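Local coordinates for protein acyl-CoA dehydrogenase (Slackia heliotrinireducens, PDB 4RM7) that is of unknown function but belongs to the acyl-CoA dehydrogenase family, with a beta-rich middle domain between helical N- and C-terminal domains in sequence, in an assembly of four chains, at residues Leu97-Ala102 with Tyr239-Tyr244; Leu122-Ala127 with Ala168-Ala173; Asn154-Phe159 with Phe212-Phe217; Met189-Ala194 with Glu224-Lys229. All coordinates share one frame; numbering follows the deposited sequence.

In the fold
Contact 1 packs two helices, 90-103 and 234-270, whereas contacts 2 and 3 are strand pairs of one mixed sheet, parallel in the first and antiparallel in the second. Contact 4 joins that sheet, at strand 184-191, to the loop that precedes helix 234-270. Contact 2 is buried, contacts 1 and 3 partly so, and contact 4 lies at the surface. The chemistry follows: side chains alone carry contact 1, backbone bonds carry contacts 2 and 3, and contact 4 combines one backbone bond with a proline on an indole. Contact 2 touches the other three: L126 meets I99, K157 NZ reaches S172 OG, and L169 pairs with V190 of the adjoining strand.

Contact 1. Residues Leu97-Ala102 with Tyr239-Tyr244; sequences LQILEA and YSLLEY
The Y244 ring carries the amide end of Q98 on one face: NE2 stands 3.3 Å above the ring plane, over its centre, and approaches CE2 at 3.4 Å. Amide and ring planes are inclined by 56°, and the two side chains cross at about a right angle. At the edge, in the ring plane, lies the CA of L241, from the same helix as Y244. Q98 reaches the ring with CG anti to its backbone N (chi1 -167°) and an extended chain beyond. On the way it runs past L241, whose CD2 lies 3.8 Å from Q98 CG. The other branch of L241 turns to A102, with CD1 3.5 Å from A102 CB, while L241 CB meets I99 CG1 at 3.9 Å. L241 is thus the side chain shared by three residues of 97-102. Further along, I99 CD1 meets L242 CD2. The segments run nearly antiparallel, their axes 10.3 Å apart at closest approach. Helix 90-103, of the N-terminal domain, is thereby packed on helix 234-270 of the C-terminal one. I99 and L100 also touch L126 and Y124 of strand 124-127, and helix 106-119 packs against L97 and L100.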
loop_
_atom_site.group_PDB
_atom_site.type_symbol
_atom_site.label_atom_id
_atom_site.label_comp_id
_atom_site.label_asym_id
_atom_site.label_seq_id
_atom_site.Cartn_x
_atom_site.Cartn_y
_atom_site.Cartn_z
ATOM N N LEU A 97 11.260 6.059 35.760
ATOM C CA LEU A 97 11.079 5.641 37.131
ATOM C C LEU A 97 11.434 4.181 37.263
ATOM O O LEU A 97 12.188 3.778 38.147
ATOM C CB LEU A 97 9.637 5.863 37.571
ATOM C CG LEU A 97 9.441 5.662 39.069
ATOM C CD1 LEU A 97 10.452 6.508 39.837
ATOM C CD2 LEU A 97 8.017 5.993 39.484
ATOM N N GLN A 98 10.876 3.396 36.360
ATOM C CA GLN A 98 11.073 1.958 36.356
ATOM C C GLN A 98 12.543 1.596 36.172
ATOM O O GLN A 98 13.086 0.780 36.918
ATOM C CB GLN A 98 10.228 1.335 35.259
ATOM C CG GLN A 98 10.118 -0.157 35.350
ATOM C CD GLN A 98 9.006 -0.685 34.482
ATOM O OE1 GLN A 98 8.086 0.053 34.116
ATOM N NE2 GLN A 98 9.091 -1.963 34.126
ATOM N N ILE A 99 13.177 2.227 35.184
ATOM C CA ILE A 99 14.594 2.031 34.900
ATOM C C ILE A 99 15.492 2.422 36.076
ATOM O O ILE A 99 16.452 1.715 36.398
ATOM C CB ILE A 99 15.006 2.824 33.661
ATOM C CG1 ILE A 99 14.482 2.139 32.409
ATOM C CG2 ILE A 99 16.507 2.951 33.562
ATOM C CD1 ILE A 99 14.742 2.936 31.162
ATOM N N LEU A 100 15.183 3.536 36.725
ATOM C CA LEU A 100 15.932 3.922 37.917
ATOM C C LEU A 100 15.838 2.861 39.012
ATOM O O LEU A 100 16.856 2.485 39.591
ATOM C CB LEU A 100 15.451 5.262 38.475
ATOM C CG LEU A 100 16.269 5.638 39.711
ATOM C CD1 LEU A 100 17.690 5.848 39.295
ATOM C CD2 LEU A 100 15.735 6.856 40.436
ATOM N N GLU A 101 14.624 2.386 39.296
ATOM C CA GLU A 101 14.421 1.381 40.342
ATOM C C GLU A 101 15.216 0.117 40.062
ATOM O O GLU A 101 15.837 -0.448 40.962
ATOM C CB GLU A 101 12.944 1.024 40.489
ATOM C CG GLU A 101 12.105 2.081 41.192
ATOM C CD GLU A 101 10.618 1.725 41.261
ATOM O OE1 GLU A 101 10.161 0.820 40.532
ATOM O OE2 GLU A 101 9.902 2.359 42.055
ATOM N N ALA A 102 15.207 -0.307 38.805
ATOM C CA ALA A 102 15.886 -1.533 38.391
ATOM C C ALA A 102 17.387 -1.498 38.648
ATOM O O ALA A 102 17.959 -2.504 39.058
ATOM C CB ALA A 102 15.615 -1.807 36.907
ATOM N N TYR A 239 17.804 -3.585 28.117
ATOM C CA TYR A 239 17.075 -3.911 26.908
ATOM C C TYR A 239 15.641 -4.388 27.196
ATOM O O TYR A 239 14.695 -4.007 26.501
ATOM C CB TYR A 239 17.840 -4.968 26.111
ATOM C CG TYR A 239 17.420 -4.956 24.677
ATOM C CD1 TYR A 239 17.999 -4.062 23.785
ATOM C CD2 TYR A 239 16.396 -5.794 24.217
ATOM C CE1 TYR A 239 17.596 -4.018 22.463
ATOM C CE2 TYR A 239 15.982 -5.758 22.893
ATOM C CZ TYR A 239 16.593 -4.868 22.026
ATOM O OH TYR A 239 16.212 -4.810 20.716
ATOM N N SER A 240 15.479 -5.225 28.216
ATOM C CA SER A 240 14.145 -5.617 28.650
ATOM C C SER A 240 13.323 -4.408 29.045
ATOM O O SER A 240 12.165 -4.290 28.652
ATOM C CB SER A 240 14.214 -6.590 29.818
ATOM O OG SER A 240 14.832 -7.788 29.400
ATOM N N LEU A 241 13.918 -3.503 29.816
ATOM C CA LEU A 241 13.176 -2.339 30.271
ATOM C C LEU A 241 12.707 -1.450 29.113
ATOM O O LEU A 241 11.596 -0.915 29.144
ATOM C CB LEU A 241 14.016 -1.540 31.248
ATOM C CG LEU A 241 14.034 -2.276 32.580
ATOM C CD1 LEU A 241 15.203 -1.822 33.412
ATOM C CD2 LEU A 241 12.728 -2.040 33.309
ATOM N N LEU A 242 13.538 -1.324 28.083
ATOM C CA LEU A 242 13.196 -0.505 26.935
ATOM C C LEU A 242 12.020 -1.090 26.133
ATOM O O LEU A 242 11.350 -0.370 25.405
ATOM C CB LEU A 242 14.412 -0.328 26.032
ATOM C CG LEU A 242 15.603 0.323 26.729
ATOM C CD1 LEU A 242 16.774 0.440 25.783
ATOM C CD2 LEU A 242 15.200 1.680 27.259
ATOM N N GLU A 243 11.749 -2.383 26.268
ATOM C CA GLU A 243 10.552 -2.918 25.640
ATOM C C GLU A 243 9.273 -2.312 26.244
ATOM O O GLU A 243 8.334 -1.996 25.518
ATOM C CB GLU A 243 10.539 -4.433 25.734
ATOM C CG GLU A 243 11.625 -5.063 24.864
ATOM C CD GLU A 243 11.557 -6.577 24.828
ATOM O OE1 GLU A 243 10.468 -7.117 24.535
ATOM O OE2 GLU A 243 12.599 -7.228 25.082
ATOM N N TYR A 244 9.236 -2.123 27.557
ATOM C CA TYR A 244 8.133 -1.384 28.153
ATOM C C TYR A 244 7.969 -0.038 27.457
ATOM O O TYR A 244 6.855 0.406 27.194
ATOM C CB TYR A 244 8.356 -1.165 29.649
ATOM C CG TYR A 244 8.338 -2.428 30.463
ATOM C CD1 TYR A 244 7.148 -3.020 30.819
ATOM C CD2 TYR A 244 9.518 -3.034 30.866
ATOM C CE1 TYR A 244 7.126 -4.187 31.557
ATOM C CE2 TYR A 244 9.511 -4.204 31.610
ATOM C CZ TYR A 244 8.311 -4.772 31.959
ATOM O OH TYR A 244 8.283 -5.929 32.704
#

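Contact 2. Residues Leu122-Ala127 with Ala168-Ala173; sequences LSYALA and ALLVSA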
loop_
_atom_site.group_PDB
_atom_site.type_symbol
_atom_site.label_atom_id
_atom_site.label_comp_id
_atom_site.label_asym_id
_atom_site.label_seq_id
_atom_site.Cartn_x
_atom_site.Cartn_y
_atom_site.Cartn_z
ATOM N N LEU A 122 10.342 14.538 37.849
ATOM C CA LEU A 122 11.557 13.800 38.128
ATOM C C LEU A 122 12.725 14.740 37.960
ATOM O O LEU A 122 12.738 15.563 37.065
ATOM C CB LEU A 122 11.704 12.629 37.171
ATOM C CG LEU A 122 10.925 11.369 37.519
ATOM C CD1 LEU A 122 11.163 10.307 36.469
ATOM C CD2 LEU A 122 11.321 10.850 38.884
ATOM N N SER A 123 13.703 14.627 38.835
ATOM C CA SER A 123 14.818 15.549 38.842
ATOM C C SER A 123 15.963 15.084 37.961
ATOM O O SER A 123 17.022 15.678 37.972
ATOM C CB SER A 123 15.305 15.794 40.265
ATOM O OG SER A 123 15.942 14.652 40.790
ATOM N N TYR A 124 15.766 14.005 37.223
ATOM C CA TYR A 124 16.821 13.491 36.368
ATOM C C TYR A 124 16.349 13.195 34.956
ATOM O O TYR A 124 15.170 13.055 34.712
ATOM C CB TYR A 124 17.461 12.253 36.986
ATOM C CG TYR A 124 16.534 11.086 37.152
ATOM C CD1 TYR A 124 16.373 10.162 36.145
ATOM C CD2 TYR A 124 15.827 10.906 38.320
ATOM C CE1 TYR A 124 15.528 9.088 36.295
ATOM C CE2 TYR A 124 14.980 9.834 38.479
ATOM C CZ TYR A 124 14.836 8.931 37.462
ATOM O OH TYR A 124 13.990 7.864 37.615
ATOM N N ALA A 125 17.288 13.144 34.026
ATOM C CA ALA A 125 16.991 12.798 32.649
ATOM C C ALA A 125 17.846 11.640 32.180
ATOM O O ALA A 125 19.026 11.601 32.445
ATOM C CB ALA A 125 17.183 13.995 31.749
ATOM N N LEU A 126 17.230 10.700 31.481
ATOM C CA LEU A 126 17.863 9.471 31.044
ATOM C C LEU A 126 18.713 9.699 29.801
ATOM O O LEU A 126 18.213 10.199 28.804
ATOM C CB LEU A 126 16.768 8.447 30.766
ATOM C CG LEU A 126 17.075 6.991 30.443
ATOM C CD1 LEU A 126 17.878 6.330 31.562
ATOM C CD2 LEU A 126 15.761 6.264 30.223
ATOM N N ALA A 127 19.993 9.351 29.843
ATOM C CA ALA A 127 20.839 9.552 28.665
ATOM C C ALA A 127 21.517 8.269 28.219
ATOM O O ALA A 127 22.531 7.876 28.788
ATOM C CB ALA A 127 21.881 10.623 28.946
ATOM N N ALA A 168 19.989 16.528 36.644
ATOM C CA ALA A 168 20.937 15.432 36.656
ATOM C C ALA A 168 20.710 14.497 35.466
ATOM O O ALA A 168 19.602 14.397 34.931
ATOM C CB ALA A 168 20.829 14.675 37.950
ATOM N N LEU A 169 21.771 13.808 35.067
ATOM C CA LEU A 169 21.725 12.929 33.916
ATOM C C LEU A 169 22.043 11.499 34.316
ATOM O O LEU A 169 23.127 11.212 34.826
ATOM C CB LEU A 169 22.704 13.418 32.858
ATOM C CG LEU A 169 22.335 14.794 32.323
ATOM C CD1 LEU A 169 23.486 15.399 31.537
ATOM C CD2 LEU A 169 21.125 14.661 31.440
ATOM N N LEU A 170 21.085 10.603 34.107
ATOM C CA LEU A 170 21.316 9.193 34.346
ATOM C C LEU A 170 21.933 8.583 33.088
ATOM O O LEU A 170 21.255 8.355 32.085
ATOM C CB LEU A 170 20.019 8.490 34.738
ATOM C CG LEU A 170 20.169 6.987 35.034
ATOM C CD1 LEU A 170 21.308 6.721 36.011
ATOM C CD2 LEU A 170 18.883 6.402 35.569
ATOM N N VAL A 171 23.228 8.318 33.156
ATOM C CA VAL A 171 24.020 8.012 31.973
ATOM C C VAL A 171 24.515 6.583 31.937
ATOM O O VAL A 171 25.082 6.086 32.908
ATOM C CB VAL A 171 25.244 8.938 31.866
ATOM C CG1 VAL A 171 25.894 8.789 30.518
ATOM C CG2 VAL A 171 24.821 10.372 32.071
ATOM N N SER A 172 24.291 5.937 30.797
ATOM C CA SER A 172 24.778 4.599 30.544
ATOM C C SER A 172 26.181 4.688 29.957
ATOM O O SER A 172 26.416 5.482 29.047
ATOM C CB SER A 172 23.845 3.870 29.594
ATOM O OG SER A 172 23.961 4.423 28.300
ATOM N N ALA A 173 27.105 3.876 30.472
ATOM C CA ALA A 173 28.514 3.959 30.077
ATOM C C ALA A 173 29.268 2.647 30.276
ATOM O O ALA A 173 28.941 1.861 31.163
ATOM C CB ALA A 173 29.220 5.077 30.860
#
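L170 packs beside Y124 and L126 of the adjoining strand. Its CB lies 4.3 Å from Y124 CD1 and also near the carbonyl oxygen of A125. CG is anti to the backbone N (chi1 -179°); the side chain lies beside that of L126, the two pointing the same way, and its CD2 tip meets L126 CD1 at 4.1 Å. The other tip, CD1, faces L228 of contact 4. A125 and L169 occupy the other face of the sheet, with CB of A125 4.0 Å from CD2 of L169; A127 and V171 pair on that same face. The backbone binds the strands: A125 N donates to A168 O, and A125 O accepts from L170 N at 2.8 Å. A127 N then donates to L170 O, nearly straight at 172°, and the ladder ends in a weak bond from S172 N to A127 O. The polar side-chain ends find partners outside the two segments, Y124 OH with Q96 O and S172 OG with K157 NZ. One residue bonding to two partners that are themselves two apart, as A125 does with A168 and L170, is the signature of a parallel beta ladder, here at strand 124-127 in the mixed sheet of the middle domain.

Contact 3. Residues Asn154-Phe159 with Phe212-Phe217; sequences NGTKMF and FATVRF
G155 and K157 pair with F217 and V215 in an antiparallel beta ladder of the middle domain's sheet, and four backbone bonds satisfy their N-H and C=O groups. K157 N donates to V215 O and V215 N returns the bond to K157 O, each 2.8 Å long and 167° at the hydrogen. G155 is less evenly held: its O takes F217 N at 2.8 Å, nearly along the C=O axis, whereas its N gives a longer bond of 3.3 Å to F217 O, in the carbonyl plane on a lone pair. Between these pairs T156 and R216 form the non-hydrogen-bonded pair. There T156 OG1, anti to its carbonyl carbon (chi1 -73°), comes to 3.4 Å from R216 CG, and T156 CG2 meets T214 CG2. The polar ends find partners beyond the two segments. K157 NZ, whose chain leads away from 212-217, makes a salt bridge to E130 and a hydrogen bond to I128 O; T214 OG1 bonds E202, and N154 OD1 accepts from N219 N. Near the corner of the chain at F159, selenomethionine M158 and F159 pack on R344 and G343 of a second subunit. The carbonyl O of F159 lies above one face of the F212 ring, offset toward the rim, 4.1 Å from CD2.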
loop_
_atom_site.group_PDB
_atom_site.type_symbol
_atom_site.label_atom_id
_atom_site.label_comp_id
_atom_site.label_asym_id
_atom_site.label_seq_id
_atom_site.Cartn_x
_atom_site.Cartn_y
_atom_site.Cartn_z
ATOM N N ASN A 154 33.643 10.248 29.077
ATOM C CA ASN A 154 33.655 10.788 27.722
ATOM C C ASN A 154 32.680 10.040 26.838
ATOM O O ASN A 154 32.684 8.809 26.792
ATOM C CB ASN A 154 35.052 10.721 27.110
ATOM C CG ASN A 154 35.983 11.769 27.671
ATOM O OD1 ASN A 154 35.863 12.963 27.356
ATOM N ND2 ASN A 154 36.933 11.332 28.502
ATOM N N GLY A 155 31.846 10.795 26.136
ATOM C CA GLY A 155 30.815 10.226 25.296
ATOM C C GLY A 155 29.803 11.279 24.896
ATOM O O GLY A 155 29.879 12.425 25.336
ATOM N N THR A 156 28.857 10.880 24.054
ATOM C CA THR A 156 27.822 11.764 23.546
ATOM C C THR A 156 26.497 11.027 23.542
ATOM O O THR A 156 26.370 9.957 22.944
ATOM C CB THR A 156 28.121 12.259 22.125
ATOM O OG1 THR A 156 29.172 13.221 22.167
ATOM C CG2 THR A 156 26.897 12.927 21.521
ATOM N N LYS A 157 25.510 11.593 24.219
ATOM C CA LYS A 157 24.211 10.970 24.274
ATOM C C LYS A 157 23.248 11.767 23.426
ATOM O O LYS A 157 23.325 12.990 23.356
ATOM C CB LYS A 157 23.726 10.852 25.714
ATOM C CG LYS A 157 24.562 9.921 26.545
ATOM C CD LYS A 157 24.563 8.496 26.005
ATOM C CE LYS A 157 25.264 7.570 26.984
ATOM N NZ LYS A 157 25.269 6.132 26.568
HETATM N N MSE A 158 22.350 11.046 22.771
HETATM C CA MSE A 158 21.457 11.602 21.767
HETATM C C MSE A 158 20.021 11.456 22.227
HETATM O O MSE A 158 19.708 10.560 23.008
HETATM C CB MSE A 158 21.677 10.882 20.442
HETATM C CG MSE A 158 21.239 11.636 19.215
HETATM SE SE MSE A 158 22.548 11.413 17.791
HETATM C CE MSE A 158 24.055 12.265 18.693
ATOM N N PHE A 159 19.155 12.342 21.760
ATOM C CA PHE A 159 17.723 12.257 22.057
ATOM C C PHE A 159 17.456 12.177 23.566
ATOM O O PHE A 159 16.685 11.344 24.023
ATOM C CB PHE A 159 17.105 11.050 21.337
ATOM C CG PHE A 159 17.474 10.952 19.871
ATOM C CD1 PHE A 159 17.207 11.998 19.000
ATOM C CD2 PHE A 159 18.072 9.804 19.362
ATOM C CE1 PHE A 159 17.541 11.906 17.636
ATOM C CE2 PHE A 159 18.411 9.706 18.005
ATOM C CZ PHE A 159 18.142 10.754 17.145
ATOM N N PHE A 212 13.958 17.309 23.522
ATOM C CA PHE A 212 15.145 16.480 23.614
ATOM C C PHE A 212 16.425 17.285 23.421
ATOM O O PHE A 212 16.378 18.386 22.936
ATOM C CB PHE A 212 15.119 15.442 22.502
ATOM C CG PHE A 212 14.081 14.387 22.668
ATOM C CD1 PHE A 212 13.588 13.719 21.566
ATOM C CD2 PHE A 212 13.608 14.041 23.917
ATOM C CE1 PHE A 212 12.621 12.737 21.713
ATOM C CE2 PHE A 212 12.653 13.056 24.074
ATOM C CZ PHE A 212 12.155 12.408 22.969
ATOM N N ALA A 213 17.573 16.716 23.770
ATOM C CA ALA A 213 18.852 17.360 23.504
ATOM C C ALA A 213 19.907 16.322 23.220
ATOM O O ALA A 213 19.786 15.174 23.646
ATOM C CB ALA A 213 19.289 18.222 24.683
ATOM N N THR A 214 20.934 16.739 22.484
ATOM C CA THR A 214 22.189 16.009 22.414
ATOM C C THR A 214 23.054 16.504 23.563
ATOM O O THR A 214 23.184 17.712 23.776
ATOM C CB THR A 214 22.916 16.221 21.067
ATOM O OG1 THR A 214 22.082 15.787 19.985
ATOM C CG2 THR A 214 24.217 15.446 21.028
ATOM N N VAL A 215 23.634 15.580 24.317
ATOM C CA VAL A 215 24.478 15.961 25.437
ATOM C C VAL A 215 25.864 15.365 25.287
ATOM O O VAL A 215 26.016 14.148 25.191
ATOM C CB VAL A 215 23.876 15.512 26.787
ATOM C CG1 VAL A 215 24.777 15.935 27.914
ATOM C CG2 VAL A 215 22.489 16.102 26.974
ATOM N N ARG A 216 26.877 16.222 25.269
ATOM C CA ARG A 216 28.254 15.763 25.174
ATOM C C ARG A 216 28.909 15.818 26.545
ATOM O O ARG A 216 28.789 16.808 27.275
ATOM C CB ARG A 216 29.045 16.613 24.174
ATOM C CG ARG A 216 30.401 16.024 23.736
ATOM C CD ARG A 216 31.467 17.118 23.525
ATOM N NE ARG A 216 30.870 18.423 23.225
ATOM C CZ ARG A 216 31.502 19.598 23.310
ATOM N NH1 ARG A 216 32.778 19.675 23.684
ATOM N NH2 ARG A 216 30.846 20.712 23.017
ATOM N N PHE A 217 29.600 14.738 26.893
ATOM C CA PHE A 217 30.417 14.699 28.090
ATOM C C PHE A 217 31.891 14.793 27.679
ATOM O O PHE A 217 32.437 13.883 27.040
ATOM C CB PHE A 217 30.128 13.427 28.882
ATOM C CG PHE A 217 28.689 13.289 29.289
ATOM C CD1 PHE A 217 28.280 13.629 30.576
ATOM C CD2 PHE A 217 27.732 12.826 28.378
ATOM C CE1 PHE A 217 26.940 13.515 30.951
ATOM C CE2 PHE A 217 26.386 12.709 28.742
ATOM C CZ PHE A 217 25.987 13.060 30.033
#

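Contact 4. Residues Met189-Ala194 with Glu224-Lys229; sequences MVPRSA and ESWRLK
P191 and W226 reach toward each other tip to tip, the proline ring set over one face of the indole. P191 CD stands 3.4 Å from the centroid of the six-membered ring and only 4° off its normal, a CH-pi contact, while CG lies 3.5 Å from CZ2. The indole is presented by a first torsion that puts CG anti to the carbonyl carbon (chi1 -64°). V190 crosses W226 at about a right angle and touches CZ3 with its CG1. A type I turn from P191 to A194, closed by A194 N bonding P191 O, folds the chain back and places A194 CB near CH2, at 4.5 Å. The backbones join as well: N of selenomethionine M189 donates to W226 O at 3.0 Å, nearly straight, though it stands above the carbonyl plane by 37°. L228 adds a looser apolar touch, its CD2 4.5 Å from M189 CB. On the loop itself R227 NH1 makes a weakly bonded salt bridge with E224, and R227 NH2 another with D175. One backbone bond and a proline laid over an aromatic face thus join 189-194 to the loop before helix 234-270, which L228 also ties to F187. Because P191 CD is bonded to the proline nitrogen, its C-H groups are probably somewhat polarised, which would favour their seat on the electron-rich indole.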
loop_
_atom_site.group_PDB
_atom_site.type_symbol
_atom_site.label_atom_id
_atom_site.label_comp_id
_atom_site.label_asym_id
_atom_site.label_seq_id
_atom_site.Cartn_x
_atom_site.Cartn_y
_atom_site.Cartn_z
HETATM N N MSE A 189 24.625 8.494 37.872
HETATM C CA MSE A 189 23.757 9.652 38.083
HETATM C C MSE A 189 24.599 10.928 38.192
HETATM O O MSE A 189 25.078 11.283 39.272
HETATM C CB MSE A 189 22.896 9.458 39.336
HETATM C CG MSE A 189 21.877 10.561 39.583
HETATM SE SE MSE A 189 20.527 10.680 38.183
HETATM C CE MSE A 189 19.526 9.054 38.528
ATOM N N VAL A 190 24.779 11.616 37.069
ATOM C CA VAL A 190 25.704 12.741 37.012
ATOM C C VAL A 190 25.006 14.079 37.159
ATOM O O VAL A 190 24.108 14.399 36.387
ATOM C CB VAL A 190 26.483 12.731 35.688
ATOM C CG1 VAL A 190 27.491 13.873 35.636
ATOM C CG2 VAL A 190 27.167 11.389 35.492
ATOM N N PRO A 191 25.415 14.871 38.161
ATOM C CA PRO A 191 24.918 16.244 38.337
ATOM C C PRO A 191 25.194 17.081 37.098
ATOM O O PRO A 191 26.301 17.013 36.565
ATOM C CB PRO A 191 25.722 16.771 39.532
ATOM C CG PRO A 191 26.210 15.551 40.241
ATOM C CD PRO A 191 26.404 14.500 39.187
ATOM N N ARG A 192 24.215 17.862 36.656
ATOM C CA ARG A 192 24.341 18.655 35.438
ATOM C C ARG A 192 25.376 19.767 35.637
ATOM O O ARG A 192 25.852 20.377 34.676
ATOM C CB ARG A 192 22.971 19.228 35.044
ATOM C CG ARG A 192 22.951 20.137 33.822
ATOM C CD ARG A 192 22.929 19.369 32.492
ATOM N NE ARG A 192 22.479 20.217 31.382
ATOM C CZ ARG A 192 23.210 21.192 30.837
ATOM N NH1 ARG A 192 22.715 21.912 29.843
ATOM N NH2 ARG A 192 24.434 21.459 31.284
ATOM N N SER A 193 25.736 20.001 36.895
ATOM C CA SER A 193 26.669 21.057 37.270
ATOM C C SER A 193 28.140 20.639 37.162
ATOM O O SER A 193 29.034 21.479 37.249
ATOM C CB SER A 193 26.379 21.515 38.697
ATOM O OG SER A 193 26.653 20.476 39.625
ATOM N N ALA A 194 28.392 19.344 37.003
ATOM C CA ALA A 194 29.736 18.850 36.727
ATOM C C ALA A 194 30.293 19.497 35.463
ATOM O O ALA A 194 29.626 19.524 34.428
ATOM C CB ALA A 194 29.724 17.340 36.580
ATOM N N GLU A 224 32.716 8.118 42.612
ATOM C CA GLU A 224 32.324 6.717 42.733
ATOM C C GLU A 224 30.904 6.570 43.290
ATOM O O GLU A 224 30.158 5.666 42.897
ATOM C CB GLU A 224 33.326 5.964 43.610
ATOM C CG GLU A 224 32.973 4.503 43.879
ATOM C CD GLU A 224 33.072 3.619 42.642
ATOM O OE1 GLU A 224 33.554 4.100 41.595
ATOM O OE2 GLU A 224 32.670 2.435 42.720
ATOM N N SER A 225 30.529 7.482 44.183
ATOM C CA SER A 225 29.210 7.465 44.813
ATOM C C SER A 225 28.073 7.705 43.816
ATOM O O SER A 225 26.908 7.498 44.140
ATOM C CB SER A 225 29.140 8.514 45.931
ATOM O OG SER A 225 29.107 9.837 45.414
ATOM N N TRP A 226 28.414 8.143 42.609
ATOM C CA TRP A 226 27.414 8.429 41.583
ATOM C C TRP A 226 26.998 7.170 40.823
ATOM O O TRP A 226 25.924 7.134 40.225
ATOM C CB TRP A 226 27.939 9.477 40.595
ATOM C CG TRP A 226 28.193 10.825 41.207
ATOM C CD1 TRP A 226 27.903 11.212 42.480
ATOM C CD2 TRP A 226 28.794 11.960 40.570
ATOM N NE1 TRP A 226 28.287 12.512 42.679
ATOM C CE2 TRP A 226 28.831 12.999 41.520
ATOM C CE3 TRP A 226 29.308 12.200 39.294
ATOM C CZ2 TRP A 226 29.361 14.260 41.231
ATOM C CZ3 TRP A 226 29.838 13.452 39.010
ATOM C CH2 TRP A 226 29.858 14.463 39.974
ATOM N N ARG A 227 27.845 6.145 40.831
ATOM C CA ARG A 227 27.540 4.917 40.095
ATOM C C ARG A 227 26.357 4.188 40.724
ATOM O O ARG A 227 26.280 4.057 41.951
ATOM C CB ARG A 227 28.749 3.987 40.043
ATOM C CG ARG A 227 28.608 2.858 39.041
ATOM C CD ARG A 227 29.283 1.590 39.525
ATOM N NE ARG A 227 30.688 1.794 39.868
ATOM C CZ ARG A 227 31.684 1.728 38.992
ATOM N NH1 ARG A 227 32.937 1.923 39.389
ATOM N NH2 ARG A 227 31.423 1.468 37.713
ATOM N N LEU A 228 25.433 3.726 39.886
ATOM C CA LEU A 228 24.271 3.008 40.382
ATOM C C LEU A 228 24.683 1.606 40.806
ATOM O O LEU A 228 25.288 0.870 40.029
ATOM C CB LEU A 228 23.166 2.947 39.327
ATOM C CG LEU A 228 22.384 4.216 38.956
ATOM C CD1 LEU A 228 21.047 3.845 38.293
ATOM C CD2 LEU A 228 22.169 5.125 40.160
ATOM N N LYS A 229 24.366 1.259 42.050
ATOM C CA LYS A 229 24.656 -0.057 42.603
ATOM C C LYS A 229 23.348 -0.791 42.832
ATOM O O LYS A 229 22.755 -0.675 43.903
ATOM C CB LYS A 229 25.433 0.069 43.915
ATOM C CG LYS A 229 26.409 1.242 43.944
ATOM C CD LYS A 229 27.427 1.109 45.067
ATOM C CE LYS A 229 28.437 -0.008 44.776
ATOM N NZ LYS A 229 29.165 -0.500 45.994
#